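Local coordinates for protein HTH-type transcriptional regulator cbl (Escherichia coli K12, PDB 2FYI) that probably acts as an accessory regulator of the cys regulon, the chain here being the cofactor-binding domain of this LysR-family transcription factor, at residues 15-20 against 46-51; 53-58 against 67-72. One frame throughout, in Å; residues are numbered along the deposited sequence.

In the fold
Strand 43-49 of contact 1 and both elements of contact 2 form one beta-alpha-beta crossover, which passes over strand 14-20; the centres of the two contacts lie about 10 Å apart. Contact 1 pairs strand 14-20 with strand 43-49. Contact 2 sets helix 52-61 against strand 66-69. Strand 14-20 is the neighbour of both other strands. Probable hydrogen bonds join the two contacts: Ala19 O to Ile68 N at 2.9 Å, and Thr20 OG1 to Ile68 O at 2.9 Å. Ile55 CD1 packs 3.6 Å from Thr20 C. In LysR-type regulators the effector cleft lies between the two lobes of this domain, and the C-terminal ends of strands 14-20 and 66-69 probably lead toward it.

Contact 1 of 2, residues 15-20 against 46-51; sequences VLTIAT and ELIQGT
Ile18 O is gripped twice. Ile48 N donates a bond of 2.9 Å in the carbonyl plane, and Leu47 CA adds a CA-H...O contact at 3.2 Å. The pattern repeats at Thr20 O, which takes Gly50 N at 2.8 Å, with Gln49 CA beside it. Glu46 N to Leu16 O is the straightest bond, at 175°. Five backbone bonds in all hold the parallel pair, with Thr17 level with Glu46.

Side chains alternate between faces. On one, Glu46 sends CG beside its own backbone N (chi1 -64°) and runs on extended, crossing Thr17 and Val15 obliquely. Its OE1 makes a weak hydrogen bond with Thr17 OG1 at 3.1 Å. Val15 CG1 lies 3.3 Å from Glu46 OE2, which forms a salt bridge with Arg44. An alanine here has no carboxylate for Arg44 and Thr17 OG1, and would probably leave the side chains along this edge of the strand pair less firmly held. Farther along the same face Thr17 CG2 meets Ile48 CG1 at 3.9 Å.

The other face carries Leu16, Ile18, Leu47 and Thr20, packed against helices 29-39 and 203-212. Strand 66-69 flanks strand 14-20 on its other edge. Beyond Leu47 and Ile48 the sheet runs on into a parallel strand of the second subunit.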
ATOM      1  N   VAL A  15      -4.975 -23.121 -10.925  1.00 36.17           N
ATOM      2  CA  VAL A  15      -4.739 -21.768 -10.508  1.00 35.04           C
ATOM      3  C   VAL A  15      -4.646 -21.729  -8.987  1.00 35.47           C
ATOM      4  O   VAL A  15      -5.551 -22.181  -8.291  1.00 36.62           O
ATOM      5  CB  VAL A  15      -5.866 -20.855 -10.978  1.00 34.03           C
ATOM      6  CG1 VAL A  15      -5.523 -19.415 -10.662  1.00 33.94           C
ATOM      7  CG2 VAL A  15      -6.126 -21.054 -12.458  1.00 32.94           C
ATOM      8  N   LEU A  16      -3.552 -21.191  -8.465  1.00 34.47           N
ATOM      9  CA  LEU A  16      -3.436 -20.996  -7.035  1.00 33.25           C
ATOM     10  C   LEU A  16      -3.665 -19.528  -6.730  1.00 33.11           C
ATOM     11  O   LEU A  16      -2.915 -18.683  -7.194  1.00 33.34           O
ATOM     12  CB  LEU A  16      -2.048 -21.399  -6.557  1.00 32.64           C
ATOM     13  CG  LEU A  16      -1.756 -21.071  -5.100  1.00 32.27           C
ATOM     14  CD1 LEU A  16      -2.658 -21.869  -4.192  1.00 31.93           C
ATOM     15  CD2 LEU A  16      -0.321 -21.382  -4.809  1.00 32.53           C
ATOM     16  N   THR A  17      -4.689 -19.211  -5.954  1.00 32.27           N
ATOM     17  CA  THR A  17      -4.910 -17.828  -5.594  1.00 32.41           C
ATOM     18  C   THR A  17      -4.494 -17.566  -4.136  1.00 32.68           C
ATOM     19  O   THR A  17      -5.012 -18.187  -3.213  1.00 33.20           O
ATOM     20  CB  THR A  17      -6.372 -17.400  -5.839  1.00 32.43           C
ATOM     21  OG1 THR A  17      -6.660 -17.479  -7.233  1.00 33.20           O
ATOM     22  CG2 THR A  17      -6.582 -15.961  -5.404  1.00 33.33           C
ATOM     23  N   ILE A  18      -3.560 -16.638  -3.937  1.00 31.85           N
ATOM     24  CA  ILE A  18      -3.109 -16.259  -2.607  1.00 31.92           C
ATOM     25  C   ILE A  18      -3.527 -14.837  -2.316  1.00 32.13           C
ATOM     26  O   ILE A  18      -3.335 -13.959  -3.146  1.00 32.54           O
ATOM     27  CB  ILE A  18      -1.602 -16.326  -2.514  1.00 31.83           C
ATOM     28  CG1 ILE A  18      -1.181 -17.795  -2.504  1.00 31.54           C
ATOM     29  CG2 ILE A  18      -1.088 -15.531  -1.292  1.00 31.28           C
ATOM     30  CD1 ILE A  18       0.250 -18.011  -2.942  1.00 31.93           C
ATOM     31  N   ALA A  19      -4.110 -14.619  -1.142  1.00 32.08           N
ATOM     32  CA  ALA A  19      -4.499 -13.292  -0.733  1.00 32.03           C
ATOM     33  C   ALA A  19      -3.575 -12.871   0.398  1.00 32.36           C
ATOM     34  O   ALA A  19      -3.306 -13.647   1.332  1.00 32.62           O
ATOM     35  CB  ALA A  19      -5.938 -13.267  -0.304  1.00 31.12           C
ATOM     36  N   THR A  20      -3.067 -11.656   0.303  1.00 32.41           N
ATOM     37  CA  THR A  20      -2.086 -11.228   1.260  1.00 33.23           C
ATOM     38  C   THR A  20      -1.981  -9.709   1.449  1.00 33.50           C
ATOM     39  O   THR A  20      -2.618  -8.930   0.749  1.00 33.57           O
ATOM     40  CB  THR A  20      -0.741 -11.794   0.875  1.00 32.55           C
ATOM     41  OG1 THR A  20       0.117 -11.703   2.002  1.00 33.83           O
ATOM     42  CG2 THR A  20      -0.139 -11.052  -0.301  1.00 31.06           C
ATOM     43  N   GLU A  46      -1.810 -16.693  -8.852  1.00 38.85           N
ATOM     44  CA  GLU A  46      -2.392 -15.339  -8.794  1.00 39.35           C
ATOM     45  C   GLU A  46      -2.367 -14.766  -7.378  1.00 38.93           C
ATOM     46  O   GLU A  46      -2.616 -15.509  -6.409  1.00 38.92           O
ATOM     47  CB  GLU A  46      -3.836 -15.339  -9.238  1.00 40.63           C
ATOM     48  CG  GLU A  46      -4.061 -15.729 -10.654  1.00 44.32           C
ATOM     49  CD  GLU A  46      -5.530 -16.099 -10.920  1.00 46.96           C
ATOM     50  OE1 GLU A  46      -6.333 -16.059  -9.934  1.00 48.16           O
ATOM     51  OE2 GLU A  46      -5.870 -16.448 -12.100  1.00 47.59           O
ATOM     52  N   LEU A  47      -2.099 -13.460  -7.246  1.00 37.86           N
ATOM     53  CA  LEU A  47      -2.132 -12.827  -5.927  1.00 38.07           C
ATOM     54  C   LEU A  47      -3.105 -11.686  -5.858  1.00 37.52           C
ATOM     55  O   LEU A  47      -3.176 -10.895  -6.791  1.00 37.82           O
ATOM     56  CB  LEU A  47      -0.787 -12.225  -5.564  1.00 40.18           C
ATOM     57  CG  LEU A  47       0.582 -12.891  -5.666  1.00 41.11           C
ATOM     58  CD1 LEU A  47       1.233 -12.632  -4.283  1.00 41.10           C
ATOM     59  CD2 LEU A  47       0.506 -14.388  -6.009  1.00 41.23           C
ATOM     60  N   ILE A  48      -3.816 -11.574  -4.734  1.00 36.85           N
ATOM     61  CA  ILE A  48      -4.660 -10.414  -4.449  1.00 36.74           C
ATOM     62  C   ILE A  48      -4.076  -9.747  -3.223  1.00 36.46           C
ATOM     63  O   ILE A  48      -3.775 -10.415  -2.231  1.00 36.18           O
ATOM     64  CB  ILE A  48      -6.124 -10.793  -4.107  1.00 36.29           C
ATOM     65  CG1 ILE A  48      -6.483 -12.163  -4.708  1.00 38.16           C
ATOM     66  CG2 ILE A  48      -7.086  -9.679  -4.512  1.00 35.22           C
ATOM     67  CD1 ILE A  48      -7.972 -12.358  -5.262  1.00 38.12           C
ATOM     68  N   GLN A  49      -3.902  -8.436  -3.281  1.00 36.09           N
ATOM     69  CA  GLN A  49      -3.463  -7.703  -2.110  1.00 36.67           C
ATOM     70  C   GLN A  49      -4.652  -7.085  -1.409  1.00 36.98           C
ATOM     71  O   GLN A  49      -5.519  -6.509  -2.047  1.00 37.64           O
ATOM     72  CB  GLN A  49      -2.512  -6.590  -2.506  1.00 36.96           C
ATOM     73  CG  GLN A  49      -2.053  -5.700  -1.346  1.00 38.07           C
ATOM     74  CD  GLN A  49      -1.171  -4.564  -1.844  1.00 39.23           C
ATOM     75  OE1 GLN A  49      -0.936  -4.438  -3.057  1.00 40.92           O
ATOM     76  NE2 GLN A  49      -0.687  -3.735  -0.934  1.00 38.16           N
ATOM     77  N   GLY A  50      -4.704  -7.184  -0.089  1.00 36.96           N
ATOM     78  CA  GLY A  50      -5.830  -6.622   0.611  1.00 37.56           C
ATOM     79  C   GLY A  50      -5.545  -6.465   2.072  1.00 38.27           C
ATOM     80  O   GLY A  50      -4.463  -6.803   2.515  1.00 38.95           O
ATOM     81  N   THR A  51      -6.527  -5.936   2.806  1.00 38.66           N
ATOM     82  CA  THR A  51      -6.459  -5.787   4.270  1.00 38.61           C
ATOM     83  C   THR A  51      -6.767  -7.126   4.931  1.00 39.10           C
ATOM     84  O   THR A  51      -7.420  -7.981   4.334  1.00 39.42           O
ATOM     85  CB  THR A  51      -7.512  -4.785   4.795  1.00 38.35           C
ATOM     86  OG1 THR A  51      -8.818  -5.388   4.759  1.00 36.72           O
ATOM     87  CG2 THR A  51      -7.510  -3.499   3.978  1.00 37.87           C
TER

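Contact 2 of 2, residues 53-58 against 67-72; sequences QEIATL and GIASER
Gln53 carries its CG anti to the backbone N (chi1 152°) and then runs out extended. Arg72 starts with CG beside its own backbone N and bends at chi2 (-127°). The two side chains therefore lie side by side and point the same way. Gln53 CB sits over one face of the guanidinium, 3.3 Å from Arg72 NH1 and offset toward the rim. The amide and guanidinium planes are turned 46° apart. Gln53 OE1 reaches Arg72 NH2 at 3.1 Å, but this hydrogen bond is weak and far from straight.

Below this pair the contact is apolar. Ile55 puts CG1 beside the backbone N and CG2 anti to it, so its two branches meet different parts of the strand. CG2 rests on Gly67 CA at 3.7 Å. A side chain on Gly67 would point straight into this methyl. The other branch ends in CD1, which packs on Ala69 CB at 4.0 Å and also lies near Ile68 O. Ala56 CB adds a loose contact with Arg72 O.

Helix 52-61 thus runs nearly antiparallel to strand 66-69 and covers the sheet face on which Ala69 lies. Ile68 turns to the opposite face, against Val191 and Leu193 of strand 189-196.

The chemistry is divided. Buried methyl groups and backbone make the close fit. The polar pair lies at the exposed edge, where the amide offers the guanidinium a carbonyl dipole but no opposite charge. The bond is bent and exposed, so it probably contributes little to the stability of the contact.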
ATOM      1  N   GLN A  53      -8.902  -8.126   6.995  1.00 41.58           N
ATOM      2  CA  GLN A  53     -10.315  -8.457   7.032  1.00 43.67           C
ATOM      3  C   GLN A  53     -10.866  -8.896   5.660  1.00 42.35           C
ATOM      4  O   GLN A  53     -11.702  -9.810   5.576  1.00 41.74           O
ATOM      5  CB  GLN A  53     -11.093  -7.294   7.633  1.00 44.55           C
ATOM      6  CG  GLN A  53     -12.527  -7.187   7.156  1.00 47.86           C
ATOM      7  CD  GLN A  53     -13.386  -6.283   8.066  1.00 49.09           C
ATOM      8  OE1 GLN A  53     -12.866  -5.355   8.753  1.00 51.44           O
ATOM      9  NE2 GLN A  53     -14.708  -6.561   8.091  1.00 50.27           N
ATOM     10  N   GLU A  54     -10.385  -8.252   4.595  1.00 41.21           N
ATOM     11  CA  GLU A  54     -10.651  -8.700   3.232  1.00 40.53           C
ATOM     12  C   GLU A  54     -10.147 -10.106   2.995  1.00 38.85           C
ATOM     13  O   GLU A  54     -10.799 -10.927   2.346  1.00 38.97           O
ATOM     14  CB  GLU A  54      -9.905  -7.819   2.252  1.00 42.16           C
ATOM     15  CG  GLU A  54     -10.769  -6.824   1.540  1.00 44.08           C
ATOM     16  CD  GLU A  54     -10.053  -5.516   1.261  1.00 44.71           C
ATOM     17  OE1 GLU A  54      -8.790  -5.473   1.135  1.00 44.52           O
ATOM     18  OE2 GLU A  54     -10.788  -4.519   1.183  1.00 45.33           O
ATOM     19  N   ILE A  55      -8.947 -10.354   3.490  1.00 36.22           N
ATOM     20  CA  ILE A  55      -8.305 -11.611   3.303  1.00 34.15           C
ATOM     21  C   ILE A  55      -9.136 -12.700   3.934  1.00 34.08           C
ATOM     22  O   ILE A  55      -9.354 -13.760   3.333  1.00 34.45           O
ATOM     23  CB  ILE A  55      -6.940 -11.596   3.917  1.00 33.37           C
ATOM     24  CG1 ILE A  55      -6.161 -10.391   3.395  1.00 32.62           C
ATOM     25  CG2 ILE A  55      -6.216 -12.879   3.580  1.00 33.57           C
ATOM     26  CD1 ILE A  55      -4.677 -10.432   3.694  1.00 32.84           C
ATOM     27  N   ALA A  56      -9.631 -12.443   5.136  1.00 33.60           N
ATOM     28  CA  ALA A  56     -10.488 -13.416   5.803  1.00 32.67           C
ATOM     29  C   ALA A  56     -11.760 -13.659   4.995  1.00 33.16           C
ATOM     30  O   ALA A  56     -12.188 -14.789   4.829  1.00 33.96           O
ATOM     31  CB  ALA A  56     -10.822 -12.964   7.208  1.00 32.22           C
ATOM     32  N   THR A  57     -12.369 -12.601   4.479  1.00 33.30           N
ATOM     33  CA  THR A  57     -13.571 -12.761   3.695  1.00 33.37           C
ATOM     34  C   THR A  57     -13.300 -13.580   2.447  1.00 33.83           C
ATOM     35  O   THR A  57     -14.072 -14.470   2.121  1.00 34.36           O
ATOM     36  CB  THR A  57     -14.102 -11.416   3.305  1.00 34.06           C
ATOM     37  OG1 THR A  57     -14.525 -10.764   4.495  1.00 36.12           O
ATOM     38  CG2 THR A  57     -15.273 -11.549   2.381  1.00 33.72           C
ATOM     39  N   LEU A  58     -12.203 -13.295   1.747  1.00 33.89           N
ATOM     40  CA  LEU A  58     -11.918 -14.021   0.513  1.00 33.69           C
ATOM     41  C   LEU A  58     -11.755 -15.494   0.811  1.00 34.08           C
ATOM     42  O   LEU A  58     -12.169 -16.335   0.032  1.00 34.35           O
ATOM     43  CB  LEU A  58     -10.677 -13.475  -0.188  1.00 32.89           C
ATOM     44  CG  LEU A  58     -10.764 -12.036  -0.717  1.00 31.40           C
ATOM     45  CD1 LEU A  58      -9.370 -11.589  -1.011  1.00 31.68           C
ATOM     46  CD2 LEU A  58     -11.629 -11.907  -1.946  1.00 29.19           C
ATOM     47  N   GLY A  67      -4.651 -17.545   2.716  1.00 35.55           N
ATOM     48  CA  GLY A  67      -4.598 -16.175   3.197  1.00 35.48           C
ATOM     49  C   GLY A  67      -3.346 -15.995   4.029  1.00 36.10           C
ATOM     50  O   GLY A  67      -3.000 -16.870   4.829  1.00 36.61           O
ATOM     51  N   ILE A  68      -2.652 -14.872   3.844  1.00 35.87           N
ATOM     52  CA  ILE A  68      -1.429 -14.620   4.615  1.00 35.80           C
ATOM     53  C   ILE A  68      -1.411 -13.219   5.183  1.00 36.46           C
ATOM     54  O   ILE A  68      -1.407 -12.224   4.432  1.00 37.35           O
ATOM     55  CB  ILE A  68      -0.170 -14.808   3.764  1.00 35.92           C
ATOM     56  CG1 ILE A  68      -0.073 -16.263   3.285  1.00 36.00           C
ATOM     57  CG2 ILE A  68       1.049 -14.419   4.552  1.00 35.25           C
ATOM     58  CD1 ILE A  68       0.539 -16.424   1.894  1.00 35.81           C
ATOM     59  N   ALA A  69      -1.408 -13.141   6.512  1.00 36.38           N
ATOM     60  CA  ALA A  69      -1.441 -11.852   7.211  1.00 36.81           C
ATOM     61  C   ALA A  69      -0.993 -12.022   8.652  1.00 38.55           C
ATOM     62  O   ALA A  69      -0.862 -13.152   9.146  1.00 38.56           O
ATOM     63  CB  ALA A  69      -2.819 -11.269   7.161  1.00 36.44           C
ATOM     64  N   SER A  70      -0.744 -10.902   9.331  1.00 40.77           N
ATOM     65  CA  SER A  70      -0.367 -10.962  10.757  1.00 42.26           C
ATOM     66  C   SER A  70      -1.575 -10.834  11.673  1.00 43.84           C
ATOM     67  O   SER A  70      -1.481 -11.125  12.840  1.00 43.62           O
ATOM     68  CB  SER A  70       0.648  -9.871  11.122  1.00 41.31           C
ATOM     69  OG  SER A  70       1.925 -10.077  10.547  1.00 40.19           O
ATOM     70  N   GLU A  71      -2.704 -10.385  11.145  1.00 46.55           N
ATOM     71  CA  GLU A  71      -3.854 -10.110  11.984  1.00 49.49           C
ATOM     72  C   GLU A  71      -5.059 -10.946  11.574  1.00 49.55           C
ATOM     73  O   GLU A  71      -5.154 -11.426  10.444  1.00 49.25           O
ATOM     74  CB  GLU A  71      -4.205  -8.621  11.928  1.00 51.99           C
ATOM     75  CG  GLU A  71      -3.032  -7.681  12.245  1.00 55.80           C
ATOM     76  CD  GLU A  71      -2.657  -7.645  13.756  1.00 58.19           C
ATOM     77  OE1 GLU A  71      -3.499  -8.035  14.618  1.00 59.72           O
ATOM     78  OE2 GLU A  71      -1.519  -7.205  14.077  1.00 58.79           O
ATOM     79  N   ARG A  72      -5.966 -11.152  12.521  1.00 49.72           N
ATOM     80  CA  ARG A  72      -7.298 -11.683  12.225  1.00 49.89           C
ATOM     81  C   ARG A  72      -7.413 -13.022  11.532  1.00 48.60           C
ATOM     82  O   ARG A  72      -8.417 -13.215  10.885  1.00 50.70           O
ATOM     83  CB  ARG A  72      -8.066 -10.727  11.281  1.00 51.55           C
ATOM     84  CG  ARG A  72      -8.248  -9.326  11.767  1.00 54.81           C
ATOM     85  CD  ARG A  72      -9.705  -8.985  11.701  1.00 58.06           C
ATOM     86  NE  ARG A  72      -9.966  -7.548  11.782  1.00 61.00           N
ATOM     87  CZ  ARG A  72     -11.089  -6.976  11.328  1.00 62.91           C
ATOM     88  NH1 ARG A  72     -12.053  -7.719  10.768  1.00 62.71           N
ATOM     89  NH2 ARG A  72     -11.251  -5.656  11.423  1.00 64.19           N
TER